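Local coordinates for tryptophan synthase alpha chain (Chlamydia trachomatis, PDB 6V82), which probably cleaves indoleglycerol phosphate to indole and glyceraldehyde 3-phosphate, the alpha-subunit step in the final stage of tryptophan synthesis, at residues L94-Y97 / Y98-L102; R104-D107 / Y108-R111; R111-A115 / G116-V120; G132-P136 / F137-L141. One frame throughout, in Å; residues are numbered along the deposited sequence.

Contact 1. Residues L94-Y97 / Y98-L102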
loop_
_atom_site.group_PDB
_atom_site.type_symbol
_atom_site.label_atom_id
_atom_site.label_comp_id
_atom_site.label_asym_id
_atom_site.label_seq_id
_atom_site.Cartn_x
_atom_site.Cartn_y
_atom_site.Cartn_z
ATOM N N LEU A 94 -37.829 9.841 33.636
ATOM C CA LEU A 94 -37.222 8.935 32.671
ATOM C C LEU A 94 -36.171 9.707 31.885
ATOM O O LEU A 94 -36.488 10.691 31.202
ATOM C CB LEU A 94 -38.250 8.333 31.727
ATOM C CG LEU A 94 -37.604 7.224 30.895
ATOM C CD1 LEU A 94 -37.229 6.080 31.799
ATOM C CD2 LEU A 94 -38.536 6.743 29.780
ATOM N N TYR A 95 -34.921 9.279 32.005
ATOM C CA TYR A 95 -33.823 9.825 31.229
ATOM C C TYR A 95 -33.527 8.876 30.079
ATOM O O TYR A 95 -33.346 7.672 30.306
ATOM C CB TYR A 95 -32.589 10.007 32.109
ATOM C CG TYR A 95 -31.340 10.321 31.348
ATOM C CD1 TYR A 95 -31.054 11.627 30.957
ATOM C CD2 TYR A 95 -30.432 9.314 31.031
ATOM C CE1 TYR A 95 -29.892 11.924 30.259
ATOM C CE2 TYR A 95 -29.260 9.599 30.344
ATOM C CZ TYR A 95 -28.998 10.904 29.956
ATOM O OH TYR A 95 -27.849 11.178 29.254
ATOM N N SER A 96 -33.481 9.412 28.854
ATOM C CA SER A 96 -33.392 8.534 27.695
ATOM C C SER A 96 -32.794 9.246 26.497
ATOM O O SER A 96 -32.843 10.476 26.373
ATOM C CB SER A 96 -34.773 7.985 27.320
ATOM O OG SER A 96 -34.725 7.276 26.110
ATOM N N TYR A 97 -32.251 8.438 25.598
ATOM C CA TYR A 97 -31.970 8.895 24.251
ATOM C C TYR A 97 -33.253 8.872 23.424
ATOM O O TYR A 97 -34.250 8.253 23.797
ATOM C CB TYR A 97 -30.862 8.040 23.624
ATOM C CG TYR A 97 -29.537 8.436 24.205
ATOM C CD1 TYR A 97 -29.181 8.049 25.494
ATOM C CD2 TYR A 97 -28.676 9.261 23.510
ATOM C CE1 TYR A 97 -27.985 8.439 26.046
ATOM C CE2 TYR A 97 -27.470 9.664 24.061
ATOM C CZ TYR A 97 -27.136 9.245 25.328
ATOM O OH TYR A 97 -25.945 9.628 25.883
ATOM N N TYR A 98 -33.231 9.589 22.301
ATOM C CA TYR A 98 -34.470 9.811 21.573
ATOM C C TYR A 98 -34.984 8.524 20.951
ATOM O O TYR A 98 -36.187 8.242 21.007
ATOM C CB TYR A 98 -34.268 10.874 20.501
ATOM C CG TYR A 98 -35.559 11.275 19.831
ATOM C CD1 TYR A 98 -36.792 11.126 20.479
ATOM C CD2 TYR A 98 -35.557 11.781 18.541
ATOM C CE1 TYR A 98 -37.997 11.486 19.843
ATOM C CE2 TYR A 98 -36.731 12.143 17.912
ATOM C CZ TYR A 98 -37.947 11.999 18.559
ATOM O OH TYR A 98 -39.087 12.380 17.895
ATOM N N ASN A 99 -34.092 7.727 20.359
ATOM C CA ASN A 99 -34.542 6.638 19.494
ATOM C C ASN A 99 -35.392 5.586 20.207
ATOM O O ASN A 99 -36.423 5.181 19.643
ATOM C CB ASN A 99 -33.346 5.989 18.799
ATOM C CG ASN A 99 -33.771 5.163 17.612
ATOM O OD1 ASN A 99 -34.359 5.692 16.663
ATOM N ND2 ASN A 99 -33.501 3.858 17.654
ATOM N N PRO A 100 -35.040 5.095 21.402
ATOM C CA PRO A 100 -35.935 4.125 22.058
ATOM C C PRO A 100 -37.346 4.658 22.289
ATOM O O PRO A 100 -38.288 3.858 22.377
ATOM C CB PRO A 100 -35.213 3.824 23.378
ATOM C CG PRO A 100 -33.775 4.098 23.060
ATOM C CD PRO A 100 -33.819 5.312 22.196
ATOM N N LEU A 101 -37.523 5.981 22.397
ATOM C CA LEU A 101 -38.868 6.530 22.513
ATOM C C LEU A 101 -39.460 6.844 21.150
ATOM O O LEU A 101 -40.660 6.637 20.942
ATOM C CB LEU A 101 -38.869 7.774 23.410
ATOM C CG LEU A 101 -38.483 7.455 24.865
ATOM C CD1 LEU A 101 -38.193 8.697 25.694
ATOM C CD2 LEU A 101 -39.589 6.649 25.525
ATOM N N LEU A 102 -38.634 7.287 20.199
ATOM C CA LEU A 102 -39.116 7.488 18.833
ATOM C C LEU A 102 -39.657 6.197 18.224
ATOM O O LEU A 102 -40.584 6.236 17.408
ATOM C CB LEU A 102 -37.992 8.053 17.965
ATOM C CG LEU A 102 -38.227 8.146 16.460
ATOM C CD1 LEU A 102 -39.325 9.140 16.132
ATOM C CD2 LEU A 102 -36.928 8.516 15.762
#

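Contact 2. Residues R104-D107 / Y108-R111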
loop_
_atom_site.group_PDB
_atom_site.type_symbol
_atom_site.label_atom_id
_atom_site.label_comp_id
_atom_site.label_asym_id
_atom_site.label_seq_id
_atom_site.Cartn_x
_atom_site.Cartn_y
_atom_site.Cartn_z
ATOM N N ARG A 104 -41.185 3.829 19.876
ATOM C CA ARG A 104 -42.452 3.506 20.514
ATOM C C ARG A 104 -43.532 4.430 19.947
ATOM O O ARG A 104 -43.301 5.181 18.999
ATOM C CB ARG A 104 -42.327 3.623 22.034
ATOM C CG ARG A 104 -41.212 2.780 22.654
ATOM C CD ARG A 104 -41.657 1.344 22.958
ATOM N NE ARG A 104 -42.187 0.628 21.792
ATOM C CZ ARG A 104 -41.441 -0.043 20.915
ATOM N NH1 ARG A 104 -42.012 -0.662 19.894
ATOM N NH2 ARG A 104 -40.120 -0.090 21.054
ATOM N N ASP A 105 -44.723 4.403 20.519
ATOM C CA ASP A 105 -45.806 5.232 20.018
ATOM C C ASP A 105 -46.410 6.047 21.156
ATOM O O ASP A 105 -45.953 5.995 22.306
ATOM C CB ASP A 105 -46.885 4.386 19.339
ATOM C CG ASP A 105 -47.425 3.304 20.241
ATOM O OD1 ASP A 105 -46.907 3.147 21.374
ATOM O OD2 ASP A 105 -48.372 2.606 19.814
ATOM N N LEU A 106 -47.465 6.795 20.819
ATOM C CA LEU A 106 -48.125 7.627 21.817
ATOM C C LEU A 106 -48.671 6.780 22.957
ATOM O O LEU A 106 -48.636 7.193 24.127
ATOM C CB LEU A 106 -49.241 8.439 21.167
ATOM C CG LEU A 106 -49.844 9.507 22.071
ATOM C CD1 LEU A 106 -48.763 10.479 22.521
ATOM C CD2 LEU A 106 -50.939 10.227 21.333
ATOM N N ASP A 107 -49.152 5.575 22.640
ATOM C CA ASP A 107 -49.735 4.731 23.675
ATOM C C ASP A 107 -48.691 4.312 24.697
ATOM O O ASP A 107 -48.995 4.178 25.886
ATOM C CB ASP A 107 -50.395 3.503 23.058
ATOM C CG ASP A 107 -51.005 2.602 24.109
ATOM O OD1 ASP A 107 -52.075 2.962 24.662
ATOM O OD2 ASP A 107 -50.392 1.550 24.402
ATOM N N TYR A 108 -47.451 4.101 24.259
ATOM C CA TYR A 108 -46.412 3.742 25.213
ATOM C C TYR A 108 -46.149 4.885 26.180
ATOM O O TYR A 108 -45.878 4.657 27.364
ATOM C CB TYR A 108 -45.136 3.343 24.486
ATOM C CG TYR A 108 -44.055 2.875 25.425
ATOM C CD1 TYR A 108 -44.111 1.612 25.999
ATOM C CD2 TYR A 108 -42.984 3.708 25.756
ATOM C CE1 TYR A 108 -43.118 1.184 26.870
ATOM C CE2 TYR A 108 -41.993 3.288 26.618
ATOM C CZ TYR A 108 -42.068 2.027 27.168
ATOM O OH TYR A 108 -41.081 1.604 28.019
ATOM N N LEU A 109 -46.238 6.128 25.699
ATOM C CA LEU A 109 -46.082 7.268 26.599
ATOM C C LEU A 109 -47.160 7.268 27.676
ATOM O O LEU A 109 -46.867 7.493 28.857
ATOM C CB LEU A 109 -46.118 8.572 25.807
ATOM C CG LEU A 109 -44.932 8.797 24.872
ATOM C CD1 LEU A 109 -45.081 10.133 24.171
ATOM C CD2 LEU A 109 -43.597 8.705 25.630
ATOM N N ARG A 110 -48.413 7.013 27.284
ATOM C CA ARG A 110 -49.489 6.874 28.257
ATOM C C ARG A 110 -49.208 5.743 29.234
ATOM O O ARG A 110 -49.439 5.891 30.441
ATOM C CB ARG A 110 -50.826 6.643 27.551
ATOM C CG ARG A 110 -51.425 7.913 26.980
ATOM C CD ARG A 110 -52.821 7.691 26.447
ATOM N NE ARG A 110 -52.785 6.869 25.247
ATOM C CZ ARG A 110 -53.046 7.327 24.033
ATOM N NH1 ARG A 110 -52.979 6.506 22.986
ATOM N NH2 ARG A 110 -53.385 8.604 23.874
ATOM N N ARG A 111 -48.702 4.609 28.739
ATOM C CA ARG A 111 -48.380 3.508 29.642
ATOM C C ARG A 111 -47.278 3.900 30.622
ATOM O O ARG A 111 -47.303 3.476 31.784
ATOM C CB ARG A 111 -47.997 2.258 28.838
ATOM C CG ARG A 111 -49.160 1.659 28.028
ATOM C CD ARG A 111 -48.689 0.519 27.109
ATOM N NE ARG A 111 -48.434 -0.705 27.867
ATOM C CZ ARG A 111 -47.428 -1.552 27.645
ATOM N NH1 ARG A 111 -46.535 -1.309 26.678
ATOM N NH2 ARG A 111 -47.303 -2.639 28.414
HETATM O O HOH W 1 -47.172 0.477 24.234
#

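Contact 3. Residues R111-A115 / G116-V120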
loop_
_atom_site.group_PDB
_atom_site.type_symbol
_atom_site.label_atom_id
_atom_site.label_comp_id
_atom_site.label_asym_id
_atom_site.label_seq_id
_atom_site.Cartn_x
_atom_site.Cartn_y
_atom_site.Cartn_z
ATOM N N ARG A 111 -48.702 4.609 28.739
ATOM C CA ARG A 111 -48.380 3.508 29.642
ATOM C C ARG A 111 -47.278 3.900 30.622
ATOM O O ARG A 111 -47.303 3.476 31.784
ATOM C CB ARG A 111 -47.997 2.258 28.838
ATOM C CG ARG A 111 -49.160 1.659 28.028
ATOM C CD ARG A 111 -48.689 0.519 27.109
ATOM N NE ARG A 111 -48.434 -0.705 27.867
ATOM C CZ ARG A 111 -47.428 -1.552 27.645
ATOM N NH1 ARG A 111 -46.535 -1.309 26.678
ATOM N NH2 ARG A 111 -47.303 -2.639 28.414
ATOM N N LEU A 112 -46.324 4.726 30.190
ATOM C CA LEU A 112 -45.292 5.206 31.110
ATOM C C LEU A 112 -45.901 6.066 32.214
ATOM O O LEU A 112 -45.622 5.868 33.404
ATOM C CB LEU A 112 -44.239 6.003 30.348
ATOM C CG LEU A 112 -43.184 5.272 29.528
ATOM C CD1 LEU A 112 -42.470 6.298 28.651
ATOM C CD2 LEU A 112 -42.198 4.550 30.435
ATOM N N LYS A 113 -46.724 7.044 31.824
ATOM C CA LYS A 113 -47.392 7.904 32.791
ATOM C C LYS A 113 -48.196 7.079 33.783
ATOM O O LYS A 113 -48.118 7.294 34.999
ATOM C CB LYS A 113 -48.296 8.896 32.061
ATOM C CG LYS A 113 -49.205 9.679 32.981
ATOM C CD LYS A 113 -48.944 11.179 32.919
ATOM C CE LYS A 113 -49.503 11.895 34.137
ATOM N NZ LYS A 113 -48.706 11.496 35.342
ATOM N N ASP A 114 -48.967 6.113 33.276
ATOM C CA ASP A 114 -49.767 5.260 34.151
ATOM C C ASP A 114 -48.897 4.415 35.067
ATOM O O ASP A 114 -49.302 4.115 36.191
ATOM C CB ASP A 114 -50.680 4.365 33.320
ATOM C CG ASP A 114 -51.767 5.155 32.606
ATOM O OD1 ASP A 114 -51.859 6.386 32.832
ATOM O OD2 ASP A 114 -52.527 4.549 31.811
ATOM N N ALA A 115 -47.691 4.042 34.626
ATOM C CA ALA A 115 -46.856 3.197 35.472
ATOM C C ALA A 115 -46.260 3.981 36.639
ATOM O O ALA A 115 -45.946 3.392 37.684
ATOM C CB ALA A 115 -45.755 2.546 34.639
ATOM N N GLY A 116 -46.115 5.299 36.492
ATOM C CA GLY A 116 -45.496 6.090 37.531
ATOM C C GLY A 116 -44.520 7.157 37.062
ATOM O O GLY A 116 -44.055 7.944 37.892
ATOM N N ILE A 117 -44.185 7.212 35.765
ATOM C CA ILE A 117 -43.235 8.223 35.291
ATOM C C ILE A 117 -43.899 9.596 35.317
ATOM O O ILE A 117 -45.079 9.737 34.973
ATOM C CB ILE A 117 -42.727 7.892 33.876
ATOM C CG1 ILE A 117 -41.881 6.605 33.861
ATOM C CG2 ILE A 117 -41.951 9.077 33.303
ATOM C CD1 ILE A 117 -40.670 6.625 34.799
ATOM N N ASN A 118 -43.145 10.620 35.728
ATOM C CA ASN A 118 -43.661 11.982 35.806
ATOM C C ASN A 118 -42.995 12.948 34.850
ATOM O O ASN A 118 -43.627 13.915 34.424
ATOM C CB ASN A 118 -43.503 12.532 37.227
ATOM C CG ASN A 118 -44.060 11.590 38.270
ATOM O OD1 ASN A 118 -43.305 11.004 39.048
ATOM N ND2 ASN A 118 -45.388 11.407 38.272
ATOM N N GLY A 119 -41.733 12.736 34.524
ATOM C CA GLY A 119 -41.044 13.602 33.593
ATOM C C GLY A 119 -40.206 12.765 32.664
ATOM O O GLY A 119 -39.815 11.639 32.988
ATOM N N VAL A 120 -39.936 13.325 31.492
ATOM C CA VAL A 120 -39.096 12.681 30.495
ATOM C C VAL A 120 -38.021 13.668 30.080
ATOM O O VAL A 120 -38.321 14.812 29.718
ATOM C CB VAL A 120 -39.909 12.194 29.280
ATOM C CG1 VAL A 120 -38.977 11.712 28.188
ATOM C CG2 VAL A 120 -40.861 11.057 29.704
HETATM O O HOH W 2 -47.348 9.389 36.608
#

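Contact 4. Residues G132-P136 / F137-L141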
loop_
_atom_site.group_PDB
_atom_site.type_symbol
_atom_site.label_atom_id
_atom_site.label_comp_id
_atom_site.label_asym_id
_atom_site.label_seq_id
_atom_site.Cartn_x
_atom_site.Cartn_y
_atom_site.Cartn_z
ATOM N N GLY A 132 -41.564 28.934 15.026
ATOM C CA GLY A 132 -42.747 28.266 14.527
ATOM C C GLY A 132 -42.687 26.760 14.664
ATOM O O GLY A 132 -43.599 26.152 15.232
ATOM N N GLU A 133 -41.608 26.160 14.159
ATOM C CA GLU A 133 -41.474 24.708 14.107
ATOM C C GLU A 133 -41.801 24.061 15.450
ATOM O O GLU A 133 -41.297 24.479 16.496
ATOM C CB GLU A 133 -40.051 24.344 13.680
ATOM C CG GLU A 133 -39.747 22.856 13.717
ATOM C CD GLU A 133 -38.260 22.580 13.848
ATOM O OE1 GLU A 133 -37.883 21.451 14.242
ATOM O OE2 GLU A 133 -37.466 23.507 13.570
ATOM N N LYS A 134 -42.658 23.044 15.414
ATOM C CA LYS A 134 -43.079 22.324 16.607
ATOM C C LYS A 134 -42.300 21.016 16.744
ATOM O O LYS A 134 -41.623 20.560 15.819
ATOM C CB LYS A 134 -44.590 22.057 16.572
ATOM C CG LYS A 134 -45.440 23.328 16.526
ATOM C CD LYS A 134 -46.938 23.022 16.393
ATOM C CE LYS A 134 -47.753 24.295 16.145
ATOM N NZ LYS A 134 -49.131 24.041 15.601
ATOM N N SER A 135 -42.389 20.423 17.934
ATOM C CA SER A 135 -41.713 19.161 18.218
ATOM C C SER A 135 -42.755 18.079 18.401
ATOM O O SER A 135 -43.496 18.112 19.395
ATOM C CB SER A 135 -40.847 19.260 19.469
ATOM O OG SER A 135 -40.465 17.959 19.885
ATOM N N PRO A 136 -42.869 17.123 17.486
ATOM C CA PRO A 136 -43.895 16.088 17.662
ATOM C C PRO A 136 -43.790 15.403 19.004
ATOM O O PRO A 136 -44.818 15.203 19.667
ATOM C CB PRO A 136 -43.648 15.120 16.488
ATOM C CG PRO A 136 -42.429 15.619 15.774
ATOM C CD PRO A 136 -42.224 17.049 16.165
ATOM N N PHE A 137 -42.571 15.103 19.459
ATOM C CA PHE A 137 -42.441 14.320 20.681
ATOM C C PHE A 137 -42.753 15.148 21.925
ATOM O O PHE A 137 -43.389 14.645 22.861
ATOM C CB PHE A 137 -41.053 13.704 20.779
ATOM C CG PHE A 137 -40.924 12.729 21.906
ATOM C CD1 PHE A 137 -41.463 11.446 21.793
ATOM C CD2 PHE A 137 -40.301 13.099 23.090
ATOM C CE1 PHE A 137 -41.359 10.539 22.841
ATOM C CE2 PHE A 137 -40.199 12.206 24.150
ATOM C CZ PHE A 137 -40.725 10.921 24.026
ATOM N N PHE A 138 -42.314 16.409 21.974
ATOM C CA PHE A 138 -42.636 17.221 23.146
ATOM C C PHE A 138 -44.132 17.485 23.214
ATOM O O PHE A 138 -44.720 17.521 24.302
ATOM C CB PHE A 138 -41.864 18.544 23.135
ATOM C CG PHE A 138 -40.395 18.394 23.393
ATOM C CD1 PHE A 138 -39.926 17.447 24.283
ATOM C CD2 PHE A 138 -39.478 19.196 22.728
ATOM C CE1 PHE A 138 -38.572 17.310 24.510
ATOM C CE2 PHE A 138 -38.127 19.063 22.954
ATOM C CZ PHE A 138 -37.675 18.117 23.846
ATOM N N GLU A 139 -44.763 17.675 22.057
ATOM C CA GLU A 139 -46.215 17.767 22.020
ATOM C C GLU A 139 -46.838 16.499 22.589
ATOM O O GLU A 139 -47.731 16.560 23.440
ATOM C CB GLU A 139 -46.678 18.020 20.587
ATOM C CG GLU A 139 -47.746 19.087 20.463
ATOM C CD GLU A 139 -47.235 20.478 20.799
ATOM O OE1 GLU A 139 -46.260 20.930 20.151
ATOM O OE2 GLU A 139 -47.814 21.115 21.709
ATOM N N ASP A 140 -46.331 15.337 22.163
ATOM C CA ASP A 140 -46.848 14.057 22.641
ATOM C C ASP A 140 -46.719 13.929 24.156
ATOM O O ASP A 140 -47.620 13.393 24.814
ATOM C CB ASP A 140 -46.124 12.903 21.941
ATOM C CG ASP A 140 -46.612 12.666 20.500
ATOM O OD1 ASP A 140 -47.400 13.481 19.972
ATOM O OD2 ASP A 140 -46.196 11.651 19.891
ATOM N N LEU A 141 -45.604 14.406 24.727
ATOM C CA LEU A 141 -45.430 14.379 26.180
ATOM C C LEU A 141 -46.495 15.219 26.868
ATOM O O LEU A 141 -47.139 14.769 27.826
ATOM C CB LEU A 141 -44.045 14.895 26.571
ATOM C CG LEU A 141 -42.824 14.010 26.343
ATOM C CD1 LEU A 141 -41.602 14.659 26.988
ATOM C CD2 LEU A 141 -43.042 12.625 26.904
#

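Contact 1. Residues L94-Y97 / Y98-L102
Tyr97 meets Pro100 where strand 92-96 gives way to the short helix 98-102; the axis of residues 94-96 and that of 98-102 are turned 110° apart. The carbonyl oxygen Tyr97 O lies 3.4 Å from Pro100 CD, and Tyr97 CB packs more loosely, 4.3 Å from the same ring carbon. This carbonyl is gripped from the strand side: Ser96 OG donates to Tyr97 O over 2.6 Å, in the carbonyl plane and on a lone pair. With the hydroxyl turned to the carbonyl, Leu101 packs against the same serine: its CD1 is 3.8 Å from Ser96 OG. Leu101 is able to reach back because its CG stands opposite its own carbonyl carbon (chi1 -65°); Leu101 CD2 lies 4.4 Å from Leu94 CD2. Within 98-102, Tyr98 O accepts from both Leu101 N and Leu102 N. The ring of Tyr97 departs from this packing, and its OH bonds to Ala54 N and to Asp55 OD2, Asp55 being a predicted proton acceptor of the active site. In this TIM barrel the short helix follows the C-terminal end of a barrel strand and precedes helix 106-115. It leans on strand 119-122 through Leu101 and Val120, Tyr98 meets Phe137 of helix 136-144 edge-to-face, and Tyr98 OH bonds to a polar side chain on the chain of another protein.

Contact 2. Residues R104-D107 / Y108-R111
Backbone bonds from Arg110 N to Leu106 O (3.2 Å) and from Arg111 N to Asp107 O (2.9 Å) wind the first turns of helix 106-115, while Leu109 N reaches Asp105 O only weakly. Asp105 closes the open end: its OD1 accepts from Tyr108 N at 3.1 Å, the donor standing 43° out of the carboxylate plane. A chi1 of 55°, with CG tucked between the backbone N and the carbonyl carbon, folds the carboxylate back over the turn. One residue earlier, the bent chain of Arg104 lays CD over the centre of the Tyr108 ring, 3.8 Å from the centroid, a CH-pi contact. The Arg104 guanidinium continues to a backbone group on the chain of another protein, and Tyr108 OH bonds to Ser73 O. On the outer surface, water 1 joins Asp107 OD2, weakly, to Arg111 NH1, at 3.1 Å from that nitrogen; the planes of the carboxylate and guanidinium are nearly parallel (5°), yet the charges are too far apart for a salt bridge, which Arg111 forms with Glu74 instead. Leu106 CD1 packs 4.0 Å from Leu109 CD1, facing helix 136-144. Altogether this is an aspartate N-cap, starting one of the outer helices of a TIM barrel.

Contact 3. Residues R111-A115 / G116-V120
A Schellman motif ends helix 106-115 and releases the chain toward strand 119-122, the helix-to-strand turn of a beta-alpha-beta unit. Two backbone bonds define it. Ile117 N donates to Leu112 O over 3.1 Å, approaching from above the carbonyl plane, and Gly116 N donates to Lys113 O over 3.2 Å. Gly116 N also bonds weakly to Leu112 O, so this one carbonyl ties down both residues that leave the helix. The change of direction at the helix end goes with the positive phi of Gly116 (138°), a conformation in which the absence of a side chain spares the backbone a collision with Ala115 O. The apolar pair that often accompanies this motif is present as well: the side chains of Leu112 and Ile117 run alongside each other in the same direction, with Leu112 CD2 4.0 Å from Ile117 CG1. Ile117 CB rests 3.6 Å from Leu112 O, and both side chains settle against Leu94 of strand 92-96, with Val80 of helix 73-84 beside Ile117. Just beyond, Asn118 OD1 accepts from Leu92 N of the neighbouring strand 92-96. The polar side of the turn is bridged by solvent. Lys113 bends at chi2 and chi4, bringing its ammonium back along the helix end, where water 2 accepts from Lys113 NZ at 2.8 Å and donates to Lys113 O and to Ile117 O, each also at 2.8 Å.

Contact 4. Residues G132-P136 / F137-L141
Ser135 touches Phe138 as the N-cap of helix 136-144, the helix that follows strand 119-122 in the barrel. Its CB lies 3.5 Å from Phe138 CD2, so the start of the side chain already rests on the aromatic residue. One bond further, OG accepts from Phe138 N over 3.2 Å in a nearly straight bond (168° at the hydrogen), and so caps a backbone N-H of the first helical turn. The hydroxyl gets there by standing opposite its own backbone N (chi1 166°), a position that also leaves Ser135 OG 3.3 Å from Phe138 CD2. The carbonyl of the same serine begins the regular helical bonding: Glu139 N donates to Ser135 O over 3.0 Å, nearly along the C=O axis. Glu139 bends at chi2, its CB 3.4 Å from Ser135 O and its carboxylate turned back toward the loop, where OE1 bonds to Tyr167 OH. The same hydroxyl accepts from Ser135 N, and the tyrosine ring meets that of Phe138, so Tyr167 braces the cap from outside the two segments. Pro136 supplies the first residue of the helix proper. Asp140 N donates to Pro136 O over 2.9 Å, while Asp140 OD1 stands 3.1 Å from Pro136 O, a close approach of two acceptors.

Overall arrangement
The four contacts follow one another along residues 94-141, contacts 2 and 3 overlapping at Arg111. Contact 1 leaves strand 92-96, contact 2 starts helix 106-115 and contact 3 ends it, returning the chain to the parallel neighbour, strand 119-122; this completes a beta-alpha-beta crossover of the TIM barrel. Contact 4 then begins the next helix, 136-144. Centres lie about 10 Å apart for contacts 2 and 3, and about 18 Å for contacts 3 and 4. Leu109 of contact 2 packs against Asp140 of contact 4, and Val120 of contact 3 against Leu141. Contact 1 lies between the predicted proton acceptor Asp55, reached by Tyr97, and another protein's chain, reached by Tyr98.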